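Local coordinates for protein manganese lipoxygenase (Gaeumannomyces graminis, PDB 5FX8) that oxidises linoleic and alpha-linolenic acids with molecular oxygen at a catalytic manganese, giving 11S- and 13R-hydroperoxy fatty acids, at residues A[164-175]-A[275-286]; A[230-238]-A[249-257]. All blocks are in the same frame, centred on the assembly; numbering follows the deposited sequence.

Contact 1 (A[164-175]-A[275-286]); sequences FSMERLSSNPYV and KIMFNNNDLFYS
R168 reaches across to D282 and F278 with a chain bent about the CB-CG bond (chi2 -47°) and again about CG-CD. Its CD lies 3.8 Å from F278 CE1. NE donates to F164 O, close to the guanidinium plane. CZ sits beyond the edge of the F278 ring, whose CE1 lies over the centre of one guanidinium face, E167 CB covering the other; ring and guanidinium planes stand 79° apart. At the tip, NH1 makes a salt bridge to D282 OD2 (2.9 Å) and NH2 a second, to E167 OE1 of its own segment, forming a buried charge network. D282 OD2 also accepts from N172 ND2 (3.0 Å), which arrives from above the carboxylate plane; H217 NE2 is hydrogen-bonded to D282 OD1.

F164 and F278 form an offset edge-to-face pair, the edge of F164 toward the F278 face, centroids 5.3 Å apart, and K275 CG covers one face of F164, 3.6 Å from the ring centroid. V175 CB rests over the Y285 ring. The contact sets helix 161-166 and the turn after it against helix 268-305, which carries the manganese ligands H290 and H294; helix 460-481 packs on N172 and Y174, and strand 246-253 on F164.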
loop_
_atom_site.group_PDB
_atom_site.type_symbol
_atom_site.label_atom_id
_atom_site.label_comp_id
_atom_site.label_asym_id
_atom_site.label_seq_id
_atom_site.Cartn_x
_atom_site.Cartn_y
_atom_site.Cartn_z
ATOM N N PHE A 164 -20.448 -8.474 -9.317
ATOM C CA PHE A 164 -20.672 -8.360 -7.884
ATOM C C PHE A 164 -20.359 -9.662 -7.170
ATOM O O PHE A 164 -19.878 -9.655 -6.033
ATOM C CB PHE A 164 -22.109 -7.948 -7.587
ATOM C CG PHE A 164 -22.438 -7.995 -6.139
ATOM C CD1 PHE A 164 -21.939 -7.031 -5.274
ATOM C CD2 PHE A 164 -23.203 -9.021 -5.629
ATOM C CE1 PHE A 164 -22.216 -7.082 -3.930
ATOM C CE2 PHE A 164 -23.486 -9.080 -4.299
ATOM C CZ PHE A 164 -23.000 -8.106 -3.443
ATOM N N SER A 165 -20.651 -10.789 -7.798
ATOM C CA SER A 165 -20.331 -12.057 -7.165
ATOM C C SER A 165 -18.841 -12.377 -7.286
ATOM O O SER A 165 -18.214 -12.815 -6.317
ATOM C CB SER A 165 -21.185 -13.155 -7.774
ATOM O OG SER A 165 -20.982 -13.152 -9.165
ATOM N N MET A 166 -18.247 -12.129 -8.446
ATOM C CA MET A 166 -16.842 -12.477 -8.625
ATOM C C MET A 166 -15.891 -11.687 -7.722
ATOM O O MET A 166 -14.788 -12.160 -7.466
ATOM C CB MET A 166 -16.441 -12.290 -10.077
ATOM C CG MET A 166 -16.937 -13.380 -10.969
ATOM S SD MET A 166 -16.619 -14.978 -10.257
ATOM C CE MET A 166 -15.047 -15.301 -11.017
ATOM N N GLU A 167 -16.280 -10.505 -7.234
ATOM C CA GLU A 167 -15.439 -9.792 -6.284
ATOM C C GLU A 167 -15.100 -10.639 -5.061
ATOM O O GLU A 167 -14.025 -10.470 -4.480
ATOM C CB GLU A 167 -16.122 -8.495 -5.852
ATOM C CG GLU A 167 -15.895 -7.310 -6.776
ATOM C CD GLU A 167 -16.804 -6.114 -6.483
ATOM O OE1 GLU A 167 -17.473 -6.084 -5.439
ATOM O OE2 GLU A 167 -16.878 -5.198 -7.321
ATOM N N ARG A 168 -15.996 -11.540 -4.650
ATOM C CA ARG A 168 -15.743 -12.405 -3.507
ATOM C C ARG A 168 -14.706 -13.474 -3.798
ATOM O O ARG A 168 -14.347 -14.213 -2.890
ATOM C CB ARG A 168 -17.023 -13.094 -3.032
ATOM C CG ARG A 168 -18.261 -12.243 -2.992
ATOM C CD ARG A 168 -18.014 -10.931 -2.330
ATOM N NE ARG A 168 -18.482 -9.830 -3.145
ATOM C CZ ARG A 168 -18.097 -8.583 -2.977
ATOM N NH1 ARG A 168 -17.240 -8.303 -2.036
ATOM N NH2 ARG A 168 -18.571 -7.629 -3.745
ATOM N N LEU A 169 -14.257 -13.610 -5.039
ATOM C CA LEU A 169 -13.184 -14.523 -5.405
ATOM C C LEU A 169 -11.961 -13.761 -5.919
ATOM O O LEU A 169 -11.066 -14.359 -6.508
ATOM C CB LEU A 169 -13.669 -15.546 -6.437
ATOM C CG LEU A 169 -14.792 -16.489 -5.973
ATOM C CD1 LEU A 169 -15.469 -17.195 -7.119
ATOM C CD2 LEU A 169 -14.325 -17.537 -4.993
ATOM N N SER A 170 -11.897 -12.453 -5.701
ATOM C CA SER A 170 -10.765 -11.684 -6.195
ATOM C C SER A 170 -10.426 -10.509 -5.283
ATOM O O SER A 170 -9.485 -10.593 -4.500
ATOM C CB SER A 170 -11.044 -11.203 -7.610
ATOM O OG SER A 170 -12.243 -10.492 -7.663
ATOM N N SER A 171 -11.190 -9.417 -5.375
ATOM C CA SER A 171 -10.927 -8.220 -4.574
ATOM C C SER A 171 -10.843 -8.513 -3.086
ATOM O O SER A 171 -9.961 -8.000 -2.403
ATOM C CB SER A 171 -12.019 -7.211 -4.808
ATOM O OG SER A 171 -12.098 -6.996 -6.169
ATOM N N ASN A 172 -11.820 -9.235 -2.543
ATOM C CA ASN A 172 -11.820 -9.632 -1.138
ATOM C C ASN A 172 -12.190 -11.095 -1.103
ATOM O O ASN A 172 -13.367 -11.443 -0.998
ATOM C CB ASN A 172 -12.791 -8.833 -0.279
ATOM C CG ASN A 172 -12.885 -9.390 1.148
ATOM O OD1 ASN A 172 -12.112 -10.283 1.527
ATOM N ND2 ASN A 172 -13.814 -8.860 1.943
ATOM N N PRO A 173 -11.206 -11.979 -1.154
ATOM C CA PRO A 173 -11.473 -13.419 -1.220
ATOM C C PRO A 173 -11.416 -14.130 0.119
ATOM O O PRO A 173 -11.440 -15.360 0.157
ATOM C CB PRO A 173 -10.329 -13.897 -2.115
ATOM C CG PRO A 173 -9.205 -12.999 -1.690
ATOM C CD PRO A 173 -9.818 -11.653 -1.503
ATOM N N TYR A 174 -11.305 -13.389 1.198
ATOM C CA TYR A 174 -11.029 -13.962 2.488
ATOM C C TYR A 174 -12.273 -14.173 3.330
ATOM O O TYR A 174 -12.138 -14.576 4.483
ATOM C CB TYR A 174 -10.041 -13.075 3.210
ATOM C CG TYR A 174 -8.667 -13.200 2.666
ATOM C CD1 TYR A 174 -7.959 -14.376 2.822
ATOM C CD2 TYR A 174 -8.063 -12.160 2.006
ATOM C CE1 TYR A 174 -6.743 -14.496 2.361
ATOM C CE2 TYR A 174 -6.815 -12.286 1.540
ATOM C CZ TYR A 174 -6.173 -13.460 1.734
ATOM O OH TYR A 174 -4.923 -13.626 1.278
ATOM N N VAL A 175 -13.476 -13.938 2.794
ATOM C CA VAL A 175 -14.675 -14.002 3.620
ATOM C C VAL A 175 -15.588 -15.113 3.111
ATOM O O VAL A 175 -16.222 -15.808 3.901
ATOM C CB VAL A 175 -15.398 -12.626 3.722
ATOM C CG1 VAL A 175 -15.944 -12.126 2.439
ATOM C CG2 VAL A 175 -16.526 -12.680 4.703
ATOM N N LYS A 275 -26.725 -4.446 -3.154
ATOM C CA LYS A 275 -25.334 -4.715 -3.433
ATOM C C LYS A 275 -24.451 -3.619 -2.880
ATOM O O LYS A 275 -23.351 -3.905 -2.421
ATOM C CB LYS A 275 -25.114 -4.889 -4.925
ATOM C CG LYS A 275 -25.733 -6.131 -5.454
ATOM C CD LYS A 275 -25.332 -6.331 -6.882
ATOM C CE LYS A 275 -25.957 -5.330 -7.798
ATOM N NZ LYS A 275 -25.389 -5.543 -9.139
ATOM N N ILE A 276 -24.916 -2.371 -2.888
ATOM C CA ILE A 276 -24.128 -1.294 -2.303
ATOM C C ILE A 276 -23.991 -1.477 -0.793
ATOM O O ILE A 276 -22.901 -1.289 -0.229
ATOM C CB ILE A 276 -24.730 0.079 -2.654
ATOM C CG1 ILE A 276 -24.640 0.330 -4.157
ATOM C CG2 ILE A 276 -23.947 1.176 -1.978
ATOM C CD1 ILE A 276 -25.163 1.650 -4.598
ATOM N N MET A 277 -25.071 -1.858 -0.110
ATOM C CA MET A 277 -24.959 -2.065 1.329
ATOM C C MET A 277 -23.994 -3.201 1.651
ATOM O O MET A 277 -23.163 -3.095 2.571
ATOM C CB MET A 277 -26.335 -2.327 1.930
ATOM C CG MET A 277 -27.257 -1.166 1.784
ATOM S SD MET A 277 -28.839 -1.378 2.617
ATOM C CE MET A 277 -29.721 -2.475 1.536
ATOM N N PHE A 278 -24.085 -4.295 0.901
ATOM C CA PHE A 278 -23.131 -5.376 1.088
ATOM C C PHE A 278 -21.714 -4.904 0.824
ATOM O O PHE A 278 -20.793 -5.301 1.527
ATOM C CB PHE A 278 -23.482 -6.555 0.191
ATOM C CG PHE A 278 -22.521 -7.712 0.290
ATOM C CD1 PHE A 278 -21.353 -7.740 -0.452
ATOM C CD2 PHE A 278 -22.819 -8.803 1.083
ATOM C CE1 PHE A 278 -20.507 -8.789 -0.383
ATOM C CE2 PHE A 278 -21.964 -9.869 1.154
ATOM C CZ PHE A 278 -20.794 -9.849 0.411
ATOM N N ASN A 279 -21.506 -4.069 -0.184
ATOM C CA ASN A 279 -20.139 -3.653 -0.453
ATOM C C ASN A 279 -19.589 -2.771 0.664
ATOM O O ASN A 279 -18.378 -2.757 0.914
ATOM C CB ASN A 279 -20.079 -2.947 -1.788
ATOM C CG ASN A 279 -20.193 -3.908 -2.943
ATOM O OD1 ASN A 279 -19.890 -5.079 -2.818
ATOM N ND2 ASN A 279 -20.635 -3.414 -4.075
ATOM N N ASN A 280 -20.472 -2.036 1.332
ATOM C CA ASN A 280 -20.111 -1.257 2.498
ATOM C C ASN A 280 -19.669 -2.158 3.641
ATOM O O ASN A 280 -18.650 -1.903 4.308
ATOM C CB ASN A 280 -21.329 -0.429 2.883
ATOM C CG ASN A 280 -21.092 0.446 4.054
ATOM O OD1 ASN A 280 -21.552 0.177 5.149
ATOM N ND2 ASN A 280 -20.375 1.512 3.831
ATOM N N ASN A 281 -20.428 -3.223 3.886
ATOM C CA ASN A 281 -20.031 -4.144 4.939
ATOM C C ASN A 281 -18.740 -4.883 4.588
ATOM O O ASN A 281 -17.889 -5.107 5.454
ATOM C CB ASN A 281 -21.161 -5.119 5.220
ATOM C CG ASN A 281 -22.385 -4.438 5.752
ATOM O OD1 ASN A 281 -23.502 -4.725 5.338
ATOM N ND2 ASN A 281 -22.184 -3.522 6.682
ATOM N N ASP A 282 -18.572 -5.248 3.321
ATOM C CA ASP A 282 -17.375 -5.942 2.878
ATOM C C ASP A 282 -16.149 -5.045 2.952
ATOM O O ASP A 282 -15.061 -5.510 3.302
ATOM C CB ASP A 282 -17.588 -6.466 1.462
ATOM C CG ASP A 282 -16.606 -7.537 1.096
ATOM O OD1 ASP A 282 -16.681 -8.625 1.696
ATOM O OD2 ASP A 282 -15.748 -7.284 0.221
ATOM N N LEU A 283 -16.303 -3.753 2.657
ATOM C CA LEU A 283 -15.183 -2.829 2.800
ATOM C C LEU A 283 -14.767 -2.696 4.261
ATOM O O LEU A 283 -13.570 -2.733 4.590
ATOM C CB LEU A 283 -15.544 -1.467 2.212
ATOM C CG LEU A 283 -14.378 -0.477 2.064
ATOM C CD1 LEU A 283 -13.117 -1.059 1.383
ATOM C CD2 LEU A 283 -14.849 0.743 1.311
ATOM N N PHE A 284 -15.740 -2.536 5.155
ATOM C CA PHE A 284 -15.400 -2.523 6.566
ATOM C C PHE A 284 -14.633 -3.777 6.942
ATOM O O PHE A 284 -13.626 -3.710 7.659
ATOM C CB PHE A 284 -16.673 -2.402 7.381
ATOM C CG PHE A 284 -16.473 -2.528 8.852
ATOM C CD1 PHE A 284 -16.540 -3.766 9.477
ATOM C CD2 PHE A 284 -16.269 -1.405 9.619
ATOM C CE1 PHE A 284 -16.376 -3.864 10.818
ATOM C CE2 PHE A 284 -16.113 -1.501 10.954
ATOM C CZ PHE A 284 -16.163 -2.719 11.565
ATOM N N TYR A 285 -15.105 -4.935 6.463
ATOM C CA TYR A 285 -14.475 -6.199 6.825
ATOM C C TYR A 285 -13.031 -6.247 6.361
ATOM O O TYR A 285 -12.135 -6.606 7.122
ATOM C CB TYR A 285 -15.246 -7.376 6.234
ATOM C CG TYR A 285 -14.557 -8.710 6.456
ATOM C CD1 TYR A 285 -13.617 -9.193 5.552
ATOM C CD2 TYR A 285 -14.840 -9.482 7.569
ATOM C CE1 TYR A 285 -12.983 -10.381 5.759
ATOM C CE2 TYR A 285 -14.221 -10.679 7.774
ATOM C CZ TYR A 285 -13.293 -11.121 6.865
ATOM O OH TYR A 285 -12.662 -12.321 7.055
ATOM N N SER A 286 -12.790 -5.935 5.092
ATOM C CA SER A 286 -11.464 -6.133 4.539
ATOM C C SER A 286 -10.485 -5.192 5.207
ATOM O O SER A 286 -9.365 -5.584 5.583
ATOM C CB SER A 286 -11.498 -5.923 3.032
ATOM O OG SER A 286 -11.491 -4.557 2.701
#

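Contact 2 (A[230-238]-A[249-257]); sequences YAAACQGLF and PLAIKTNVG
Paired backbone bonds between Q235 and K253, Q235 N to K253 O at 2.9 Å and K253 N to Q235 O at 3.0 Å, anchor an antiparallel beta hairpin, strands 235-241 and 246-253, within a five-stranded sheet. L237 N continues the pattern to A251 O with a nearly straight bond, 177° at the hydrogen. A classic beta bulge follows: L250 and A251 both face L237, and L237 O accepts from L250 N (2.8 Å) as well as A251 N (3.3 Å). The extra residue shifts the register by one, so F238 is opposite P249. Beyond the other end of the paired strands, A233 N still reaches T254 O, at 2.8 Å.

On the face shared by G236 and I252, the neighbouring C234 SG touches I252 CG2; helix 268-305 lies against this side, with F278 on C234 and W271 on I252. F188 covers the opposite face, over Q235, A251 and K253. L250 CB lies close to the bulge carbonyl L237 O, and F238 CD2 approaches P249 CA obliquely. Where the chains leave the sheet, T254 OG1 accepts from V256 N in an ST turn; chi1 -66° sets V256 CG2 between the backbone N and the carbonyl carbon, and CG2 meets A232 CA at 3.6 Å.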
loop_
_atom_site.group_PDB
_atom_site.type_symbol
_atom_site.label_atom_id
_atom_site.label_comp_id
_atom_site.label_asym_id
_atom_site.label_seq_id
_atom_site.Cartn_x
_atom_site.Cartn_y
_atom_site.Cartn_z
ATOM N N TYR A 230 -25.126 5.540 8.198
ATOM C CA TYR A 230 -25.960 4.374 8.339
ATOM C C TYR A 230 -25.209 3.174 7.789
ATOM O O TYR A 230 -24.219 3.322 7.075
ATOM C CB TYR A 230 -27.282 4.594 7.624
ATOM C CG TYR A 230 -27.925 5.893 7.978
ATOM C CD1 TYR A 230 -27.606 7.059 7.300
ATOM C CD2 TYR A 230 -28.864 5.958 8.994
ATOM C CE1 TYR A 230 -28.191 8.243 7.629
ATOM C CE2 TYR A 230 -29.472 7.132 9.323
ATOM C CZ TYR A 230 -29.139 8.272 8.646
ATOM O OH TYR A 230 -29.753 9.453 8.988
ATOM N N ALA A 231 -25.685 1.980 8.127
ATOM C CA ALA A 231 -25.008 0.757 7.724
ATOM C C ALA A 231 -25.896 -0.435 8.031
ATOM O O ALA A 231 -26.698 -0.384 8.961
ATOM C CB ALA A 231 -23.666 0.602 8.444
ATOM N N ALA A 232 -25.720 -1.518 7.272
ATOM C CA ALA A 232 -26.469 -2.747 7.488
ATOM C C ALA A 232 -25.558 -3.780 8.142
ATOM O O ALA A 232 -24.523 -3.433 8.706
ATOM C CB ALA A 232 -27.069 -3.239 6.166
ATOM N N ALA A 233 -25.954 -5.048 8.091
ATOM C CA ALA A 233 -25.099 -6.143 8.527
ATOM C C ALA A 233 -25.373 -7.320 7.579
ATOM O O ALA A 233 -25.941 -8.351 7.924
ATOM C CB ALA A 233 -25.338 -6.493 9.992
ATOM N N CYS A 234 -24.963 -7.159 6.327
ATOM C CA CYS A 234 -25.477 -8.014 5.270
ATOM C C CYS A 234 -24.929 -9.429 5.348
ATOM O O CYS A 234 -23.773 -9.662 5.702
ATOM C CB CYS A 234 -25.152 -7.427 3.911
ATOM S SG CYS A 234 -26.132 -5.990 3.560
ATOM N N GLN A 235 -25.787 -10.377 5.037
ATOM C CA GLN A 235 -25.387 -11.720 4.684
ATOM C C GLN A 235 -25.696 -11.854 3.211
ATOM O O GLN A 235 -26.806 -11.545 2.786
ATOM C CB GLN A 235 -26.148 -12.765 5.484
ATOM C CG GLN A 235 -25.893 -12.722 6.937
ATOM C CD GLN A 235 -26.661 -13.780 7.647
ATOM O OE1 GLN A 235 -26.084 -14.624 8.327
ATOM N NE2 GLN A 235 -27.970 -13.761 7.492
ATOM N N GLY A 236 -24.709 -12.275 2.432
ATOM C CA GLY A 236 -24.880 -12.498 1.013
ATOM C C GLY A 236 -24.831 -13.988 0.726
ATOM O O GLY A 236 -23.937 -14.691 1.199
ATOM N N LEU A 237 -25.813 -14.451 -0.037
ATOM C CA LEU A 237 -25.892 -15.828 -0.485
ATOM C C LEU A 237 -25.558 -15.871 -1.965
ATOM O O LEU A 237 -26.122 -15.111 -2.758
ATOM C CB LEU A 237 -27.278 -16.387 -0.239
ATOM C CG LEU A 237 -27.467 -17.880 -0.116
ATOM C CD1 LEU A 237 -26.577 -18.424 0.949
ATOM C CD2 LEU A 237 -28.905 -18.082 0.268
ATOM N N PHE A 238 -24.618 -16.739 -2.327
ATOM C CA PHE A 238 -24.177 -16.879 -3.698
ATOM C C PHE A 238 -24.307 -18.333 -4.118
ATOM O O PHE A 238 -24.365 -19.229 -3.284
ATOM C CB PHE A 238 -22.763 -16.398 -3.850
ATOM C CG PHE A 238 -22.558 -15.005 -3.396
ATOM C CD1 PHE A 238 -22.369 -14.713 -2.062
ATOM C CD2 PHE A 238 -22.521 -13.980 -4.310
ATOM C CE1 PHE A 238 -22.169 -13.431 -1.661
ATOM C CE2 PHE A 238 -22.323 -12.702 -3.915
ATOM C CZ PHE A 238 -22.147 -12.418 -2.595
ATOM N N PRO A 249 -24.758 -14.035 -7.690
ATOM C CA PRO A 249 -25.502 -13.618 -6.503
ATOM C C PRO A 249 -26.888 -14.228 -6.463
ATOM O O PRO A 249 -27.557 -14.391 -7.484
ATOM C CB PRO A 249 -25.586 -12.095 -6.662
ATOM C CG PRO A 249 -25.577 -11.867 -8.090
ATOM C CD PRO A 249 -24.696 -12.953 -8.692
ATOM N N LEU A 250 -27.315 -14.572 -5.252
ATOM C CA LEU A 250 -28.655 -15.102 -5.047
ATOM C C LEU A 250 -29.500 -14.160 -4.197
ATOM O O LEU A 250 -30.493 -13.633 -4.691
ATOM C CB LEU A 250 -28.576 -16.509 -4.434
ATOM C CG LEU A 250 -29.802 -17.396 -4.654
ATOM C CD1 LEU A 250 -29.486 -18.873 -4.541
ATOM C CD2 LEU A 250 -30.886 -17.057 -3.690
ATOM N N ALA A 251 -29.136 -13.908 -2.944
ATOM C CA ALA A 251 -29.934 -13.039 -2.093
ATOM C C ALA A 251 -29.027 -12.247 -1.162
ATOM O O ALA A 251 -27.874 -12.605 -0.930
ATOM C CB ALA A 251 -30.949 -13.843 -1.283
ATOM N N ILE A 252 -29.567 -11.161 -0.625
ATOM C CA ILE A 252 -28.869 -10.324 0.340
ATOM C C ILE A 252 -29.846 -9.982 1.450
ATOM O O ILE A 252 -30.921 -9.447 1.184
ATOM C CB ILE A 252 -28.309 -9.042 -0.309
ATOM C CG1 ILE A 252 -27.279 -9.397 -1.380
ATOM C CG2 ILE A 252 -27.668 -8.138 0.736
ATOM C CD1 ILE A 252 -26.720 -8.211 -2.135
ATOM N N LYS A 253 -29.479 -10.283 2.688
ATOM C CA LYS A 253 -30.298 -9.989 3.850
ATOM C C LYS A 253 -29.585 -8.957 4.719
ATOM O O LYS A 253 -28.443 -9.180 5.131
ATOM C CB LYS A 253 -30.566 -11.264 4.644
ATOM C CG LYS A 253 -31.737 -11.170 5.564
ATOM C CD LYS A 253 -31.758 -12.291 6.540
ATOM C CE LYS A 253 -33.002 -12.230 7.354
ATOM N NZ LYS A 253 -32.840 -13.101 8.513
ATOM N N THR A 254 -30.266 -7.852 5.031
ATOM C CA THR A 254 -29.610 -6.724 5.688
ATOM C C THR A 254 -29.321 -6.979 7.153
ATOM O O THR A 254 -28.380 -6.398 7.700
ATOM C CB THR A 254 -30.473 -5.481 5.634
ATOM O OG1 THR A 254 -31.538 -5.647 6.568
ATOM C CG2 THR A 254 -31.019 -5.268 4.244
ATOM N N ASN A 255 -30.158 -7.760 7.819
ATOM C CA ASN A 255 -30.017 -8.060 9.240
ATOM C C ASN A 255 -30.117 -6.837 10.127
ATOM O O ASN A 255 -29.602 -6.860 11.244
ATOM C CB ASN A 255 -28.698 -8.756 9.552
ATOM C CG ASN A 255 -28.626 -10.129 8.991
ATOM O OD1 ASN A 255 -27.664 -10.468 8.320
ATOM N ND2 ASN A 255 -29.634 -10.943 9.264
ATOM N N VAL A 256 -30.730 -5.753 9.657
ATOM C CA VAL A 256 -30.957 -4.568 10.470
ATOM C C VAL A 256 -32.338 -4.011 10.157
ATOM O O VAL A 256 -32.867 -4.182 9.056
ATOM C CB VAL A 256 -29.882 -3.476 10.256
ATOM C CG1 VAL A 256 -28.577 -3.942 10.744
ATOM C CG2 VAL A 256 -29.779 -3.089 8.804
ATOM N N GLY A 257 -32.920 -3.341 11.142
ATOM C CA GLY A 257 -34.189 -2.672 10.930
ATOM C C GLY A 257 -35.283 -3.685 10.725
ATOM O O GLY A 257 -35.455 -4.629 11.496
#

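Overall arrangement
Contact 2 (230-238 with 249-257) falls between the two segments of contact 1 (164-175 with 275-286) in chain order, and their centres are about 12 Å apart. Helix 268-305 serves both: one side takes the 164-175 segment, while N281 probably hydrogen-bonds the hairpin backbone, OD1 to C234 N and ND2 to A232 O. Helix 161-166 also bridges them, with S165 packed on P249. The hairpin thus lies against both helices and ties the small antiparallel sheet to the helical body of the lipoxygenase fold. Contact 1 lies deeper, its centre about 12 Å from the chain centre against about 22 Å for contact 2; the side chain of S286 is about 10 Å from the manganese, whereas contact 2 lies away from the metal site.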